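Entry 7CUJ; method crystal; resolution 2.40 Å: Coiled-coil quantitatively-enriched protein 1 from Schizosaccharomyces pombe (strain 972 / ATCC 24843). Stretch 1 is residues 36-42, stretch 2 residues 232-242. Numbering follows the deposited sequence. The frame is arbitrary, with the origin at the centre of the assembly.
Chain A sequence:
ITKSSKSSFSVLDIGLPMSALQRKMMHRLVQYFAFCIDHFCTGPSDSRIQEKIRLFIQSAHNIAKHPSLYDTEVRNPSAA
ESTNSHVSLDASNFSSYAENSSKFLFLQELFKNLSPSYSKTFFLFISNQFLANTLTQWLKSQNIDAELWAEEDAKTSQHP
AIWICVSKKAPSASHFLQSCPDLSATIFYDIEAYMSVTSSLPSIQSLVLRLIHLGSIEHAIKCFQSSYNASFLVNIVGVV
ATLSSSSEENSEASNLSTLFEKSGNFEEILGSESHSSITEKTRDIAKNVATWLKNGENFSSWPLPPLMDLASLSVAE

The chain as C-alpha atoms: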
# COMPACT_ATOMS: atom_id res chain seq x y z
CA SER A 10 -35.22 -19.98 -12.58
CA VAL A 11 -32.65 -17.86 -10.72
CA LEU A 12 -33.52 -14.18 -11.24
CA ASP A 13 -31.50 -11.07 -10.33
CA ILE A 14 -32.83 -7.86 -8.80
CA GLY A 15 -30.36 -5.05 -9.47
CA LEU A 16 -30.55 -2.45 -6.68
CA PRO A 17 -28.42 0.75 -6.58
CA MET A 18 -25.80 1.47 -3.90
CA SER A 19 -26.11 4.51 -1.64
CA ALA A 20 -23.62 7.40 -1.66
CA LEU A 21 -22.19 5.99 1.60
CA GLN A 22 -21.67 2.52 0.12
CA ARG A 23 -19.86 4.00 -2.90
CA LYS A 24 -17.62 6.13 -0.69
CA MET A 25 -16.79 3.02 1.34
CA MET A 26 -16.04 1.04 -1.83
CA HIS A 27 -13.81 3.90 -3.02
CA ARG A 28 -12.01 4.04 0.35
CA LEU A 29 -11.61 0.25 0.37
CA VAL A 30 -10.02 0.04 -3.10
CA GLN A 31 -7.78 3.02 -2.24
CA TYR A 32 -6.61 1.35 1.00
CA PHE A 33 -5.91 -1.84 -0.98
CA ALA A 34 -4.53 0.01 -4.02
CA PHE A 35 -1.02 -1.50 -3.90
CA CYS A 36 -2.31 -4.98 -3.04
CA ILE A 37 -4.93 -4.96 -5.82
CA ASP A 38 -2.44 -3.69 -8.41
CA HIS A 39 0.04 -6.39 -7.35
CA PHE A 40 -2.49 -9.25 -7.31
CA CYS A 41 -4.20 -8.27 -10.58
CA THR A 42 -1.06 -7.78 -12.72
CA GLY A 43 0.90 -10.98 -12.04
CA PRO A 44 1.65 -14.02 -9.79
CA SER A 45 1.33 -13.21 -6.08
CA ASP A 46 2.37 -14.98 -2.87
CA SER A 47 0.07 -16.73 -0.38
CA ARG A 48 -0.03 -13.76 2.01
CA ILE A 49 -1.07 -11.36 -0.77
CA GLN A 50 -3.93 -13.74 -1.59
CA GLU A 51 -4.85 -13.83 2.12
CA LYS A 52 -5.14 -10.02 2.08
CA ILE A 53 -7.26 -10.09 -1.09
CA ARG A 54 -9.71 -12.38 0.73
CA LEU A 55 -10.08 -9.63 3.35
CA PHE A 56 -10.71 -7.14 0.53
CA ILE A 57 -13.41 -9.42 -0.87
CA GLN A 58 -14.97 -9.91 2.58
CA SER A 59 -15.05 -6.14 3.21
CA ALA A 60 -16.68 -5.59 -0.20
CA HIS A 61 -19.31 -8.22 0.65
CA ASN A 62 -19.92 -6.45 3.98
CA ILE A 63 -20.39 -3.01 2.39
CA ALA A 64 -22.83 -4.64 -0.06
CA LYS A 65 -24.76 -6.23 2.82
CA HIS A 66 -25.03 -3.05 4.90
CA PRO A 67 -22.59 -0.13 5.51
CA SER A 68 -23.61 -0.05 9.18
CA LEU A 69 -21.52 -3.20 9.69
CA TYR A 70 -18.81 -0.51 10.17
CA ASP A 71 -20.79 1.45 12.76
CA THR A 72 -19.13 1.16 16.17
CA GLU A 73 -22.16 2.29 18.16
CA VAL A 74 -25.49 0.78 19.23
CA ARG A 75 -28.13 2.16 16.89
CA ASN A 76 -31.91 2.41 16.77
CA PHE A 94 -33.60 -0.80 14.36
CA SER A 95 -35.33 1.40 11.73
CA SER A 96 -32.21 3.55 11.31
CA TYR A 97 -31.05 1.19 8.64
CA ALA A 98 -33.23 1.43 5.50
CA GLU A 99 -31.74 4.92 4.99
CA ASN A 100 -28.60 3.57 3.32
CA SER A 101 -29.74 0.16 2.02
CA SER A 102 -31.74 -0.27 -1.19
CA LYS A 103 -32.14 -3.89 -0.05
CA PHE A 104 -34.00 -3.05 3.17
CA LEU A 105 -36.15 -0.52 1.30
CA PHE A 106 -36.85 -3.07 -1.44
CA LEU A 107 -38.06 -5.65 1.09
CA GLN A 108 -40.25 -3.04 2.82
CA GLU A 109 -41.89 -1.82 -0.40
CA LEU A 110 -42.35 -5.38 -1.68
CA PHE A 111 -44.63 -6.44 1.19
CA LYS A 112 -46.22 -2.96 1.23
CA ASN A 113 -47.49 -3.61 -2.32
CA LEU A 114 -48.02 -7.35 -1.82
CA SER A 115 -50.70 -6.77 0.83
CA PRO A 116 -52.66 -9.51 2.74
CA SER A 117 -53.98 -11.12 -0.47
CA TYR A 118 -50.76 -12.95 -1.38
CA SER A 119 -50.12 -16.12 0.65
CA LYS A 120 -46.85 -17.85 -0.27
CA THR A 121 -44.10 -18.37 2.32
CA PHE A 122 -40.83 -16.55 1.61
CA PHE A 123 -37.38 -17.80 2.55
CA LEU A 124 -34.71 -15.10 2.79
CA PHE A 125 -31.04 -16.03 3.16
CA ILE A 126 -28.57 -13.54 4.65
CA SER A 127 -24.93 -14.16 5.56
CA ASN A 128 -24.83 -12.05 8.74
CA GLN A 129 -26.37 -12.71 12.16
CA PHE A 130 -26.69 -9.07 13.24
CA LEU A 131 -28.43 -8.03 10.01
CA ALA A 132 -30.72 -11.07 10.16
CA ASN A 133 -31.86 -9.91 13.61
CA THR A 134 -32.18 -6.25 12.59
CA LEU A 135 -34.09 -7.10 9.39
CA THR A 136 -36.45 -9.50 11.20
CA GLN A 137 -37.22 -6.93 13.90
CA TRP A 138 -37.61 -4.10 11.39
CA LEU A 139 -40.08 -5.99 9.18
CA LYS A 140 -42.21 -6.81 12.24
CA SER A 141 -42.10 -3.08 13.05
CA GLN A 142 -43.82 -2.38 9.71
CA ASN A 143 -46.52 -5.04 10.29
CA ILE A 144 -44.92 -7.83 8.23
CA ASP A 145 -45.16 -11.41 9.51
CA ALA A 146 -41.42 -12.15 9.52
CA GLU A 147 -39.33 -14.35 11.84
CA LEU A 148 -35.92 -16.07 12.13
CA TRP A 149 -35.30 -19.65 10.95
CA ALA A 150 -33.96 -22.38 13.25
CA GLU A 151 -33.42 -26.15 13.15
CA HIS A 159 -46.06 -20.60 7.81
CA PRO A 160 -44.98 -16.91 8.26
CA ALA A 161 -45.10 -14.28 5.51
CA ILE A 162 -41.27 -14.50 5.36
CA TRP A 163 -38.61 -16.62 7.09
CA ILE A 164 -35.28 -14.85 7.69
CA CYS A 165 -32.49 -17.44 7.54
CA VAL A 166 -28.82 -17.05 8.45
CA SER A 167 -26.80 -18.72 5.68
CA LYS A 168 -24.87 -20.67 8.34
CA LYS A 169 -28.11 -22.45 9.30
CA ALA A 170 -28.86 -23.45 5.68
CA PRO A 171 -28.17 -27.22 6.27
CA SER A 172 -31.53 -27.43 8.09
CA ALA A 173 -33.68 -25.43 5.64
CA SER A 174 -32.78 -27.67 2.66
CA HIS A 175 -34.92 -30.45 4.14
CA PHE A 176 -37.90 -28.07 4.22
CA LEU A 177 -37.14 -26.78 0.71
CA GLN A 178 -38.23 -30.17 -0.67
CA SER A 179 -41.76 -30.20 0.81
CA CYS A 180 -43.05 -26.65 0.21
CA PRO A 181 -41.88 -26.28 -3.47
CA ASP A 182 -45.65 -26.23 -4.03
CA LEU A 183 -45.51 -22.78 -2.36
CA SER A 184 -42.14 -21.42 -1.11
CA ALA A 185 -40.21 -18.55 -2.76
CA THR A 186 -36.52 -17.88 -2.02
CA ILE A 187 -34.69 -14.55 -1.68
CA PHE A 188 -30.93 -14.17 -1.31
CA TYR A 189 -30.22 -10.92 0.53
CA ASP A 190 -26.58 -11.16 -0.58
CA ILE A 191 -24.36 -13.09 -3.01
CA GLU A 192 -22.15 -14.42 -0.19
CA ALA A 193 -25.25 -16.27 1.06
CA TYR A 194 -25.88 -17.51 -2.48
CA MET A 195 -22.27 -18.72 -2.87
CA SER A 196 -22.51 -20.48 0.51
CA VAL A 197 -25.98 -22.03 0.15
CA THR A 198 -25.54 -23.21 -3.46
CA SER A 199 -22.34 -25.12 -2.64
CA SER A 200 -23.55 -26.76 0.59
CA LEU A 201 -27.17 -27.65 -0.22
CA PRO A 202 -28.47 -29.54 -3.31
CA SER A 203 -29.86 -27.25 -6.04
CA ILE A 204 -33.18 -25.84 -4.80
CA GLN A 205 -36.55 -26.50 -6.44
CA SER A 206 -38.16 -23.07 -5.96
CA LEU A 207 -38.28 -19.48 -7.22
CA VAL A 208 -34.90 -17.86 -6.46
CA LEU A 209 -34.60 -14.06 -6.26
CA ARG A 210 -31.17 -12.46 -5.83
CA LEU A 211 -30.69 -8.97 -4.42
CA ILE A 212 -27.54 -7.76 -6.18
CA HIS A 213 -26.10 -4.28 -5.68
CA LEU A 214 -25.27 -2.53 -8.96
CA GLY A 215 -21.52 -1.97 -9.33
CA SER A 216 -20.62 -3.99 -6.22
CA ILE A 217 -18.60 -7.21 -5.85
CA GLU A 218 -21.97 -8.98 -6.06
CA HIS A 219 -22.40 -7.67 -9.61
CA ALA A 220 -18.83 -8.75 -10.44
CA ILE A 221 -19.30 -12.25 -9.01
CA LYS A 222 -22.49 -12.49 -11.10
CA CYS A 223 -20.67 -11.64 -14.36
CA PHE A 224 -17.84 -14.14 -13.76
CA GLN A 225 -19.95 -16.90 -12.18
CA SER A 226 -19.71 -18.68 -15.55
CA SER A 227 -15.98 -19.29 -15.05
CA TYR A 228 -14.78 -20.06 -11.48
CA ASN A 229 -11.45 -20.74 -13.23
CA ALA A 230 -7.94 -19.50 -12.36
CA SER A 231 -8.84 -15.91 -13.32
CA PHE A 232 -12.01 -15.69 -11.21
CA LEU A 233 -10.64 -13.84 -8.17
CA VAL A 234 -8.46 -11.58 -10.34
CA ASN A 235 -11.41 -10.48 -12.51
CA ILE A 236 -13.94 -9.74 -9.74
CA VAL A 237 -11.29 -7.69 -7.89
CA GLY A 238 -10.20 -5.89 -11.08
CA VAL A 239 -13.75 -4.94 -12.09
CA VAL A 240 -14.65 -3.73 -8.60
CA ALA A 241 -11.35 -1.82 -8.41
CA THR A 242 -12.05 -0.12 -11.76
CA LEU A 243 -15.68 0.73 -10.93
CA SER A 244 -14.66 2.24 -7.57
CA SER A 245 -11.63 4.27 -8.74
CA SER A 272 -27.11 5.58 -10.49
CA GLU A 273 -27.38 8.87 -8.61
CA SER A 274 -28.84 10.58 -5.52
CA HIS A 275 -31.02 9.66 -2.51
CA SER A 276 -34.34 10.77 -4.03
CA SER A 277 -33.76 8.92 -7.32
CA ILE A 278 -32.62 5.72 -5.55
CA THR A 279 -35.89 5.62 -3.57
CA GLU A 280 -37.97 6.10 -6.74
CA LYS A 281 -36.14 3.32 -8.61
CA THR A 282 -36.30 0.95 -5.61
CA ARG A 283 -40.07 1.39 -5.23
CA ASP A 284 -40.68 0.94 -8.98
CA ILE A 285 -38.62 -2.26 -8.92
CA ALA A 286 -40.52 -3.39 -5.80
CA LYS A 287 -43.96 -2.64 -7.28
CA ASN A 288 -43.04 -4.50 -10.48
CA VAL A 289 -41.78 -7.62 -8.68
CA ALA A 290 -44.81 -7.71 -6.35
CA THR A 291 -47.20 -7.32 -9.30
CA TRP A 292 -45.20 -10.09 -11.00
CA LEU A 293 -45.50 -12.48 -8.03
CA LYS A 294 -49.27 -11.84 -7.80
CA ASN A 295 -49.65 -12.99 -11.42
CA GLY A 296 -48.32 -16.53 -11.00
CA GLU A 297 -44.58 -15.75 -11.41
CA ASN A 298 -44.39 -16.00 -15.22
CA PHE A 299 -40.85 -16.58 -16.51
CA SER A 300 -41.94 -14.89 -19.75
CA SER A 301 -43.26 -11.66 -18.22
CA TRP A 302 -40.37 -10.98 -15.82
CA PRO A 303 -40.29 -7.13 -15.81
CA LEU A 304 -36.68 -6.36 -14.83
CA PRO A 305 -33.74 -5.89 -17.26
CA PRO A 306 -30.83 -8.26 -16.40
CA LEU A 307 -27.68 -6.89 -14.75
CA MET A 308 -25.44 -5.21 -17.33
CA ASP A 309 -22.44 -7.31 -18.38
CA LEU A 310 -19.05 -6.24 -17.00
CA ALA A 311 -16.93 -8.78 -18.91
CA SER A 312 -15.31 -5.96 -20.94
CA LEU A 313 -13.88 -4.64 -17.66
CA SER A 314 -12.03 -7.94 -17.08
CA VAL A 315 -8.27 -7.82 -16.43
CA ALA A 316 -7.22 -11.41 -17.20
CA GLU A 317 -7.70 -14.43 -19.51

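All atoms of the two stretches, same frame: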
# COMPACT_ATOMS: atom_id res chain seq x y z
N CYS A 36 -2.00 -3.57 -3.12
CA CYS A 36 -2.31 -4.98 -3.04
C CYS A 36 -3.11 -5.44 -4.26
O CYS A 36 -2.85 -6.52 -4.80
CB CYS A 36 -3.10 -5.27 -1.77
SG CYS A 36 -3.25 -7.03 -1.39
N ILE A 37 -4.09 -4.63 -4.69
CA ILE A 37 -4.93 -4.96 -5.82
C ILE A 37 -4.09 -4.93 -7.09
O ILE A 37 -4.15 -5.86 -7.90
CB ILE A 37 -6.16 -4.02 -5.90
CG1 ILE A 37 -7.21 -4.37 -4.85
CG2 ILE A 37 -6.75 -4.01 -7.30
CD1 ILE A 37 -8.26 -3.31 -4.63
N ASP A 38 -3.29 -3.87 -7.25
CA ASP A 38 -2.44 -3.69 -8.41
C ASP A 38 -1.48 -4.87 -8.54
O ASP A 38 -1.28 -5.40 -9.63
CB ASP A 38 -1.70 -2.35 -8.38
CG ASP A 38 -0.75 -2.15 -9.54
OD1 ASP A 38 -1.23 -2.06 -10.69
OD2 ASP A 38 0.47 -2.09 -9.29
N HIS A 39 -0.91 -5.29 -7.40
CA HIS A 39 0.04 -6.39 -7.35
C HIS A 39 -0.64 -7.69 -7.79
O HIS A 39 -0.16 -8.38 -8.69
CB HIS A 39 0.66 -6.51 -5.96
CG HIS A 39 1.72 -7.56 -5.86
ND1 HIS A 39 3.05 -7.30 -6.15
CD2 HIS A 39 1.65 -8.86 -5.50
CE1 HIS A 39 3.75 -8.39 -5.97
NE2 HIS A 39 2.92 -9.37 -5.58
N PHE A 40 -1.78 -7.99 -7.14
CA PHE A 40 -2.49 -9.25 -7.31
C PHE A 40 -3.06 -9.38 -8.72
O PHE A 40 -3.13 -10.49 -9.26
CB PHE A 40 -3.60 -9.34 -6.26
CG PHE A 40 -4.54 -10.51 -6.43
CD1 PHE A 40 -4.13 -11.80 -6.11
CD2 PHE A 40 -5.84 -10.32 -6.89
CE1 PHE A 40 -5.00 -12.87 -6.26
CE2 PHE A 40 -6.70 -11.39 -7.04
CZ PHE A 40 -6.28 -12.67 -6.73
N CYS A 41 -3.46 -8.25 -9.32
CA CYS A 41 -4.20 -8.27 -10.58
C CYS A 41 -3.28 -8.15 -11.80
O CYS A 41 -3.77 -8.22 -12.92
CB CYS A 41 -5.25 -7.17 -10.61
SG CYS A 41 -6.70 -7.52 -9.59
N THR A 42 -1.97 -7.99 -11.59
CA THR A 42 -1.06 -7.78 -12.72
C THR A 42 -0.00 -8.88 -12.82
O THR A 42 0.87 -8.80 -13.69
CB THR A 42 -0.38 -6.41 -12.69
OG1 THR A 42 0.25 -6.23 -11.42
CG2 THR A 42 -1.33 -5.27 -12.98
N PHE A 232 -10.75 -16.11 -11.81
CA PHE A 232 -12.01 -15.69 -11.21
C PHE A 232 -11.80 -14.57 -10.19
O PHE A 232 -12.44 -13.53 -10.27
CB PHE A 232 -12.77 -16.88 -10.61
CG PHE A 232 -14.02 -16.48 -9.86
CD1 PHE A 232 -15.13 -15.98 -10.53
CD2 PHE A 232 -14.08 -16.58 -8.47
CE1 PHE A 232 -16.27 -15.61 -9.84
CE2 PHE A 232 -15.23 -16.21 -7.78
CZ PHE A 232 -16.32 -15.72 -8.47
N LEU A 233 -10.90 -14.81 -9.22
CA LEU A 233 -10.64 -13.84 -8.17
C LEU A 233 -10.08 -12.55 -8.78
O LEU A 233 -10.51 -11.46 -8.42
CB LEU A 233 -9.67 -14.43 -7.14
CG LEU A 233 -10.22 -15.56 -6.28
CD1 LEU A 233 -9.18 -16.05 -5.29
CD2 LEU A 233 -11.48 -15.13 -5.54
N VAL A 234 -9.15 -12.71 -9.73
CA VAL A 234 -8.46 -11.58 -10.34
C VAL A 234 -9.47 -10.65 -11.01
O VAL A 234 -9.38 -9.43 -10.86
CB VAL A 234 -7.34 -12.07 -11.29
CG1 VAL A 234 -6.91 -11.00 -12.29
CG2 VAL A 234 -6.14 -12.58 -10.52
N ASN A 235 -10.46 -11.24 -11.71
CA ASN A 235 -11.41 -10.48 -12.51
C ASN A 235 -12.40 -9.71 -11.64
O ASN A 235 -12.66 -8.54 -11.91
CB ASN A 235 -12.09 -11.35 -13.57
CG ASN A 235 -11.18 -11.66 -14.74
OD1 ASN A 235 -10.45 -10.79 -15.22
ND2 ASN A 235 -11.22 -12.89 -15.22
N ILE A 236 -12.94 -10.37 -10.60
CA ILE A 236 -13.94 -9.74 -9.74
C ILE A 236 -13.30 -8.60 -8.94
O ILE A 236 -13.98 -7.62 -8.64
CB ILE A 236 -14.69 -10.75 -8.85
CG1 ILE A 236 -13.80 -11.40 -7.79
CG2 ILE A 236 -15.43 -11.78 -9.69
CD1 ILE A 236 -14.54 -12.22 -6.76
N VAL A 237 -12.01 -8.73 -8.60
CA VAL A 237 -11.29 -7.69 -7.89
C VAL A 237 -11.03 -6.53 -8.85
O VAL A 237 -11.26 -5.37 -8.51
CB VAL A 237 -9.98 -8.20 -7.26
CG1 VAL A 237 -9.11 -7.06 -6.75
CG2 VAL A 237 -10.25 -9.20 -6.15
N GLY A 238 -10.54 -6.87 -10.06
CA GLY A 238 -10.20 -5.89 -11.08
C GLY A 238 -11.39 -5.00 -11.44
O GLY A 238 -11.26 -3.78 -11.48
N VAL A 239 -12.55 -5.63 -11.67
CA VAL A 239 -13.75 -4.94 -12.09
C VAL A 239 -14.19 -3.99 -10.98
O VAL A 239 -14.47 -2.82 -11.23
CB VAL A 239 -14.87 -5.94 -12.49
CG1 VAL A 239 -16.23 -5.27 -12.62
CG2 VAL A 239 -14.53 -6.70 -13.76
N VAL A 240 -14.25 -4.52 -9.75
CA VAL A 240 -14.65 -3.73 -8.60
C VAL A 240 -13.68 -2.57 -8.41
O VAL A 240 -14.11 -1.44 -8.20
CB VAL A 240 -14.77 -4.62 -7.34
CG1 VAL A 240 -14.58 -3.84 -6.05
CG2 VAL A 240 -16.10 -5.36 -7.31
N ALA A 241 -12.37 -2.85 -8.52
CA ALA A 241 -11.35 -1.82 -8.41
C ALA A 241 -11.59 -0.71 -9.44
O ALA A 241 -11.57 0.46 -9.09
CB ALA A 241 -9.96 -2.42 -8.54
N THR A 242 -11.85 -1.09 -10.70
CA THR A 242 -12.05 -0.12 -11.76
C THR A 242 -13.29 0.72 -11.47
O THR A 242 -13.23 1.95 -11.53
CB THR A 242 -12.12 -0.78 -13.14
OG1 THR A 242 -10.87 -1.43 -13.38
CG2 THR A 242 -12.38 0.22 -14.25

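Helices distant in sequence often pack mainly through apolar side chains, without a hydrogen bond between them, and the pairing of residues 36-42 with 232-242 is a compact example. The two helices run at 140° between their N-to-C directions, their axes approach to 10.0 Å, and no hydrogen bond crosses between them; 344 Å² of surface is buried, both sides summed.

Ile37 opens the contact. Its CB points toward the partner helix, and its side chain packs against two residues one turn apart: Ile37 CG2 lies 3.8 Å from Ala241 CB, where the small methyl suits close approach, and 3.9 Å from Val237 CG1, which is also 3.8 Å from Ile37 CG1. Asp38 and His39 make no contact across the interface.

One turn after Cys36, Phe40 (chi1 t) contributes the largest covered area. Val234 CG2 sits 4.1 Å from the Phe40 ring centroid in an off-centre CH-pi contact, while Leu233 CB meets the ring edge, 3.8 Å from Phe40 CZ.

Cys41 follows where the backbones come closest, its CA 5.4 Å from Val234 CA. Its compact thiol fits this narrow gap: Cys41 SG is 3.8 Å from Val237 CG1 and 3.5 Å from Val234 O, a carbonyl already accepting from Gly238 N. Side-chain-free Gly238 leaves backbone beside the sulfur. Thr42 then turns away, its OG1 donating a very short 2.5 Å hydrogen bond to Asp38 O.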